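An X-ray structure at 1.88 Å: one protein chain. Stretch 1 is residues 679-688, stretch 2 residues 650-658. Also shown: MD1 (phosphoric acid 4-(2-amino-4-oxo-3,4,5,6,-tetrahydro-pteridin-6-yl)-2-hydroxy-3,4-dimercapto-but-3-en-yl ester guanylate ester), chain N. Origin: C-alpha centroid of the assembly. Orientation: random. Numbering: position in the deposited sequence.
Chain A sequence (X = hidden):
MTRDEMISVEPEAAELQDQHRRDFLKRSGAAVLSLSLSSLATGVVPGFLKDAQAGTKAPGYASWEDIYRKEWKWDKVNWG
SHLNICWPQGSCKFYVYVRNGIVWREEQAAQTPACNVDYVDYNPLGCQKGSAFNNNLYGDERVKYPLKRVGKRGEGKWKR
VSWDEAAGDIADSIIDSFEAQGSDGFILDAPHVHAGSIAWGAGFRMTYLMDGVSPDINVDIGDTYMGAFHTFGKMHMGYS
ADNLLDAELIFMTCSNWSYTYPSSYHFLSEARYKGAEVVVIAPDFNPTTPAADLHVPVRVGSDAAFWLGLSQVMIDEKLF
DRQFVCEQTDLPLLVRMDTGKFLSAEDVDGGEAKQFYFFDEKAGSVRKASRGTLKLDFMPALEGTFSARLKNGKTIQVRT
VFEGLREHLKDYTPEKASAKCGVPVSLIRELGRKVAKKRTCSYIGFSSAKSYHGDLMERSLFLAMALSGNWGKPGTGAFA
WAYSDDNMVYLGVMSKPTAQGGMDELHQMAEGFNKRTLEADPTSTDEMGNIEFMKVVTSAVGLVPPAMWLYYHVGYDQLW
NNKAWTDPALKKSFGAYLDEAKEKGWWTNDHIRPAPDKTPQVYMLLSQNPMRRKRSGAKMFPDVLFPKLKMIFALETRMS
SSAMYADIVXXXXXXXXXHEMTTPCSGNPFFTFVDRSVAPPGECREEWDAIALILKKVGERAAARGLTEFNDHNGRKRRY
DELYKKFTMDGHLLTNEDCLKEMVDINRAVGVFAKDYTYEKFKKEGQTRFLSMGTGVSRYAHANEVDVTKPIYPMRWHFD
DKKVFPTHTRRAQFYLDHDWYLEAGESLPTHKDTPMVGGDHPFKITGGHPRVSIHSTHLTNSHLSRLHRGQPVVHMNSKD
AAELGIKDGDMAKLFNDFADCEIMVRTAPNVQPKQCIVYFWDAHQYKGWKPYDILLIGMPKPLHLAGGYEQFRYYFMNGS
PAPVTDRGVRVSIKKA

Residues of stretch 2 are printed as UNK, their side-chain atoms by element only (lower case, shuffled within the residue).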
# COMPACT_ATOMS: atom_id res chain seq x y z
N ALA A 679 4.99 7.41 24.79
CA ALA A 679 3.92 8.31 25.16
C ALA A 679 3.49 9.03 23.90
O ALA A 679 4.34 9.34 23.04
CB ALA A 679 4.37 9.34 26.26
N PRO A 680 2.19 9.34 23.78
CA PRO A 680 1.83 10.23 22.66
C PRO A 680 2.53 11.59 22.79
O PRO A 680 2.85 11.99 23.91
CB PRO A 680 0.31 10.39 22.78
CG PRO A 680 -0.14 9.40 23.71
CD PRO A 680 1.02 8.94 24.56
N PRO A 681 2.80 12.29 21.67
CA PRO A 681 3.47 13.59 21.75
C PRO A 681 2.49 14.71 22.02
O PRO A 681 1.29 14.55 21.84
CB PRO A 681 4.02 13.79 20.35
CG PRO A 681 3.04 13.06 19.44
CD PRO A 681 2.45 11.93 20.28
N GLY A 682 3.04 15.87 22.40
CA GLY A 682 2.27 17.10 22.56
C GLY A 682 1.12 16.83 23.52
O GLY A 682 1.35 16.33 24.61
N GLU A 683 -0.10 17.12 23.11
CA GLU A 683 -1.25 16.85 23.96
C GLU A 683 -2.19 15.84 23.32
O GLU A 683 -3.42 15.89 23.51
CB GLU A 683 -1.97 18.15 24.32
CG GLU A 683 -1.08 19.10 25.12
CD GLU A 683 -1.71 20.47 25.32
OE1 GLU A 683 -2.87 20.66 24.93
OE2 GLU A 683 -1.03 21.35 25.86
N CYS A 684 -1.59 14.93 22.55
CA CYS A 684 -2.32 13.82 21.96
C CYS A 684 -2.95 12.94 23.03
O CYS A 684 -2.30 12.54 23.96
CB CYS A 684 -1.39 12.98 21.11
SG CYS A 684 -0.94 13.82 19.59
N ARG A 685 -4.23 12.64 22.86
CA ARG A 685 -4.95 11.78 23.81
C ARG A 685 -5.47 10.52 23.11
O ARG A 685 -5.64 10.50 21.89
CB ARG A 685 -6.15 12.52 24.36
CG ARG A 685 -5.83 13.59 25.37
CD ARG A 685 -7.06 14.10 26.00
NE ARG A 685 -6.77 15.26 26.84
CZ ARG A 685 -6.86 15.28 28.16
NH1 ARG A 685 -7.21 14.20 28.84
NH2 ARG A 685 -6.57 16.39 28.80
N GLU A 686 -5.68 9.46 23.89
CA GLU A 686 -6.39 8.30 23.37
C GLU A 686 -7.82 8.73 23.13
O GLU A 686 -8.36 9.56 23.86
CB GLU A 686 -6.37 7.13 24.36
CG GLU A 686 -4.97 6.74 24.76
CD GLU A 686 -4.84 5.75 25.88
OE1 GLU A 686 -5.70 5.71 26.82
OE2 GLU A 686 -3.78 5.05 25.83
N GLU A 687 -8.45 8.13 22.15
CA GLU A 687 -9.79 8.58 21.74
C GLU A 687 -10.83 8.32 22.83
O GLU A 687 -11.72 9.16 23.07
CB GLU A 687 -10.22 7.88 20.44
CG GLU A 687 -9.45 8.31 19.15
CD GLU A 687 -8.11 7.67 19.03
OE1 GLU A 687 -7.83 6.74 19.82
OE2 GLU A 687 -7.33 8.05 18.15
N TRP A 688 -10.72 7.19 23.50
CA TRP A 688 -11.63 6.89 24.64
C TRP A 688 -11.58 8.00 25.69
O TRP A 688 -12.62 8.47 26.16
CB TRP A 688 -11.27 5.54 25.28
CG TRP A 688 -12.19 5.14 26.35
CD1 TRP A 688 -12.15 5.52 27.68
CD2 TRP A 688 -13.30 4.25 26.22
NE1 TRP A 688 -13.21 4.96 28.34
CE2 TRP A 688 -13.90 4.14 27.48
CE3 TRP A 688 -13.83 3.52 25.16
CZ2 TRP A 688 -15.05 3.39 27.70
CZ3 TRP A 688 -14.95 2.73 25.39
CH2 TRP A 688 -15.54 2.68 26.64
N UNK A 650 -9.13 17.77 17.61
CA UNK A 650 -8.63 17.24 18.88
C UNK A 650 -7.53 16.24 18.57
O UNK A 650 -7.77 15.28 17.81
c UNK A 650 -9.74 16.51 19.59
c UNK A 650 -10.93 17.36 19.98
c UNK A 650 -11.94 16.48 20.66
c UNK A 650 -10.51 18.53 20.86
N UNK A 651 -6.32 16.46 19.10
CA UNK A 651 -5.22 15.56 18.69
C UNK A 651 -5.23 14.19 19.38
O UNK A 651 -5.37 14.14 20.58
c UNK A 651 -4.39 17.07 20.34
c UNK A 651 -5.86 17.48 20.03
c UNK A 651 -3.97 16.31 19.12
N UNK A 652 -4.98 13.12 18.62
CA UNK A 652 -5.04 11.78 19.15
C UNK A 652 -3.73 11.01 19.04
O UNK A 652 -2.84 11.28 18.21
c UNK A 652 -6.14 10.98 18.46
s UNK A 652 -7.73 11.71 18.77
N UNK A 653 -3.63 10.05 19.94
CA UNK A 653 -2.51 9.16 20.00
C UNK A 653 -2.61 8.24 18.78
O UNK A 653 -3.71 7.90 18.35
c UNK A 653 -2.57 8.38 21.32
N UNK A 654 -1.48 7.86 18.19
CA UNK A 654 -1.52 7.03 16.99
C UNK A 654 -1.03 5.60 17.32
O UNK A 654 -0.91 5.22 18.48
c UNK A 654 -0.45 9.56 10.88
c UNK A 654 0.40 9.93 11.93
c UNK A 654 -1.43 8.60 11.04
c UNK A 654 0.24 9.37 13.21
c UNK A 654 -1.58 8.05 12.31
c UNK A 654 -2.20 6.82 14.06
c UNK A 654 -1.19 7.62 14.51
c UNK A 654 -0.75 8.39 13.39
c UNK A 654 -0.64 7.67 15.89
n UNK A 654 -2.44 7.06 12.75
N UNK A 655 -0.71 4.82 16.30
CA UNK A 655 -0.31 3.42 16.53
C UNK A 655 1.02 3.42 17.26
O UNK A 655 1.90 4.27 17.00
c UNK A 655 -1.37 2.92 14.27
c UNK A 655 -3.63 3.63 13.85
c UNK A 655 -1.14 2.91 12.91
c UNK A 655 -2.12 3.25 12.03
o UNK A 655 -4.25 3.97 11.59
c UNK A 655 -2.64 3.30 14.73
c UNK A 655 -3.34 3.61 12.49
c UNK A 655 -0.25 2.58 15.24
N UNK A 656 1.15 2.48 18.19
CA UNK A 656 2.33 2.32 19.06
C UNK A 656 2.32 3.27 20.24
O UNK A 656 3.19 3.18 21.12
o UNK A 656 4.99 0.02 13.48
c UNK A 656 3.59 0.13 15.41
c UNK A 656 5.38 1.74 15.10
c UNK A 656 5.06 2.32 16.30
c UNK A 656 3.67 2.55 18.37
c UNK A 656 3.27 0.74 16.62
c UNK A 656 4.66 0.61 14.66
c UNK A 656 3.99 1.85 17.07
N UNK A 657 1.35 4.17 20.28
CA UNK A 657 1.31 5.24 21.31
C UNK A 657 0.14 5.08 22.26
O UNK A 657 -0.12 5.95 23.11
c UNK A 657 2.23 8.35 19.13
o UNK A 657 3.25 8.97 18.75
c UNK A 657 2.39 6.99 19.78
o UNK A 657 1.08 8.80 18.99
c UNK A 657 1.20 6.60 20.65
N UNK A 658 -0.58 3.97 22.10
CA UNK A 658 -1.74 3.62 22.91
C UNK A 658 -1.98 2.13 22.82
O UNK A 658 -1.76 1.49 21.79
c UNK A 658 -3.40 4.01 21.03
n UNK A 658 -5.45 5.79 18.32
c UNK A 658 -2.97 4.37 22.43
c UNK A 658 -4.40 5.09 20.48
c UNK A 658 -4.69 4.73 19.04
PB MD1 N . -12.09 6.72 5.58
O3B MD1 N . -10.52 6.85 5.38
O1B MD1 N . -12.30 5.80 6.73
O2B MD1 N . -12.80 8.01 5.45
O3A MD1 N . -12.49 5.91 4.28
C10 MD1 N . -12.51 4.46 4.22
C11 MD1 N . -12.77 4.16 2.76
O11 MD1 N . -11.46 4.36 2.13
C12 MD1 N . -13.16 2.71 2.59
S12 MD1 N . -12.89 1.55 3.82
C13 MD1 N . -13.68 2.25 1.41
S13 MD1 N . -14.08 0.63 1.17
C14 MD1 N . -13.97 3.14 0.26
N15 MD1 N . -13.31 2.90 -0.97
C16 MD1 N . -13.44 3.77 -2.03
C15 MD1 N . -12.86 3.39 -3.23
O14 MD1 N . -12.25 2.29 -3.35
N17 MD1 N . -12.94 4.32 -4.22
C17 MD1 N . -13.63 5.52 -4.05
N16 MD1 N . -13.67 6.34 -5.09
N18 MD1 N . -14.22 5.83 -2.88
C20 MD1 N . -14.14 4.97 -1.89
N8 MD1 N . -14.77 5.25 -0.72
C7 MD1 N . -14.71 4.45 0.47
PA MD1 N . -9.49 8.07 5.58
O1A MD1 N . -8.16 7.42 5.79
O2A MD1 N . -9.62 8.97 4.41
O5' MD1 N . -9.95 8.84 6.88
C5' MD1 N . -9.73 8.18 8.12
C4' MD1 N . -9.05 9.09 9.05
O4' MD1 N . -8.74 8.26 10.17
C1' MD1 N . -7.56 8.83 10.72
N9 MD1 N . -6.82 7.93 11.62
C4 MD1 N . -6.83 8.06 12.94
N3 MD1 N . -7.49 8.96 13.72
C2 MD1 N . -7.37 8.90 15.04
N2 MD1 N . -8.04 9.78 15.83
N1 MD1 N . -6.50 7.98 15.58
C6 MD1 N . -5.80 7.05 14.86
O6 MD1 N . -5.10 6.22 15.44
C5 MD1 N . -5.97 7.08 13.46
N7 MD1 N . -5.47 6.39 12.44
C8 MD1 N . -6.00 6.92 11.33
C2' MD1 N . -6.69 9.17 9.52
O2' MD1 N . -5.72 10.21 9.78
C3' MD1 N . -7.72 9.54 8.43
O3' MD1 N . -7.75 10.97 8.18
O HOH W 1 -1.65 6.42 25.32

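Position 650 carries four carbons, forked at the second, and none comes within 7 Å of stretch 1. The fork beyond the first carbon identifies Leu-650, a buried apolar residue in the last part of a strand that enters from earlier in the chain and ends at the next position, 651.

At 651 three carbons close a ring onto the backbone N, and CB lies 3.9 Å from Cys-684 SG, an apolar contact. Only proline closes such a ring: Pro-651. With no amide hydrogen, it serves through its carbonyl, whose O accepts from Arg-685 N at 3.0 Å.

Position 652 has one carbon and then a sulfur. At the beta bridge its CA lies 3.1 Å from Arg-685 O, a CA-H...O contact, and its CB, though directed away overall, is 3.2 Å from Glu-687 OE2. The sulfur marks Cys-652.

At 653 a single carbon, CB, packs against the ring of Pro-680, 3.6 Å from its CG, and the backbone N donates to Arg-685 O at 2.8 Å. One carbon means Ala-653.

At 654, one carbon leads to fused five- and six-membered rings of eight carbons and one nitrogen, so this is Trp-654. The rings lead away from stretch 1 to the ligand, where NE1 lies 3.1 Å from MD1 N7.

Position 655 has one carbon and a six-carbon ring bearing an oxygen: Tyr-655. Out of reach of stretch 1, it brings OH within 2.8 Å of MD1 N7.

The same atoms at 656 give Tyr-656, also remote from stretch 1. Its phi of 81° fits the type II turn that starts at Trp-654.

Position 657 shows three carbons, the third carrying two oxygens, one of them 3.4 Å from Pro-681 CD. A carboxylate on this chain is Glu-657. OE1 accepts from Trp-654 N at 2.8 Å, bracing the turn. A water donates to both Glu-657 O (2.7 Å) and Glu-686 OE2 (2.6 Å).

At 658 four carbons in a row end in a nitrogen, which lies 2.9 Å from Glu-687 OE2 in a salt bridge. This is Lys-658. NZ also donates to Ala-653 O (2.7 Å) and MD1 O6 (2.9 Å), so one buried ammonium serves several acceptors.

The contact thus rests on a single beta bridge between Arg-685 and Cys-652, flanked by proline and alanine packing and by a charged pair. Glu-687 joins that pair to the ligand: its OE2 accepts from MD1 N1 (2.7 Å) and N2 (3.0 Å), while Lys-658 meets O6, so the two residues together read the guanine edge.

Stretch 2 (650-658) LPCAWYYEK
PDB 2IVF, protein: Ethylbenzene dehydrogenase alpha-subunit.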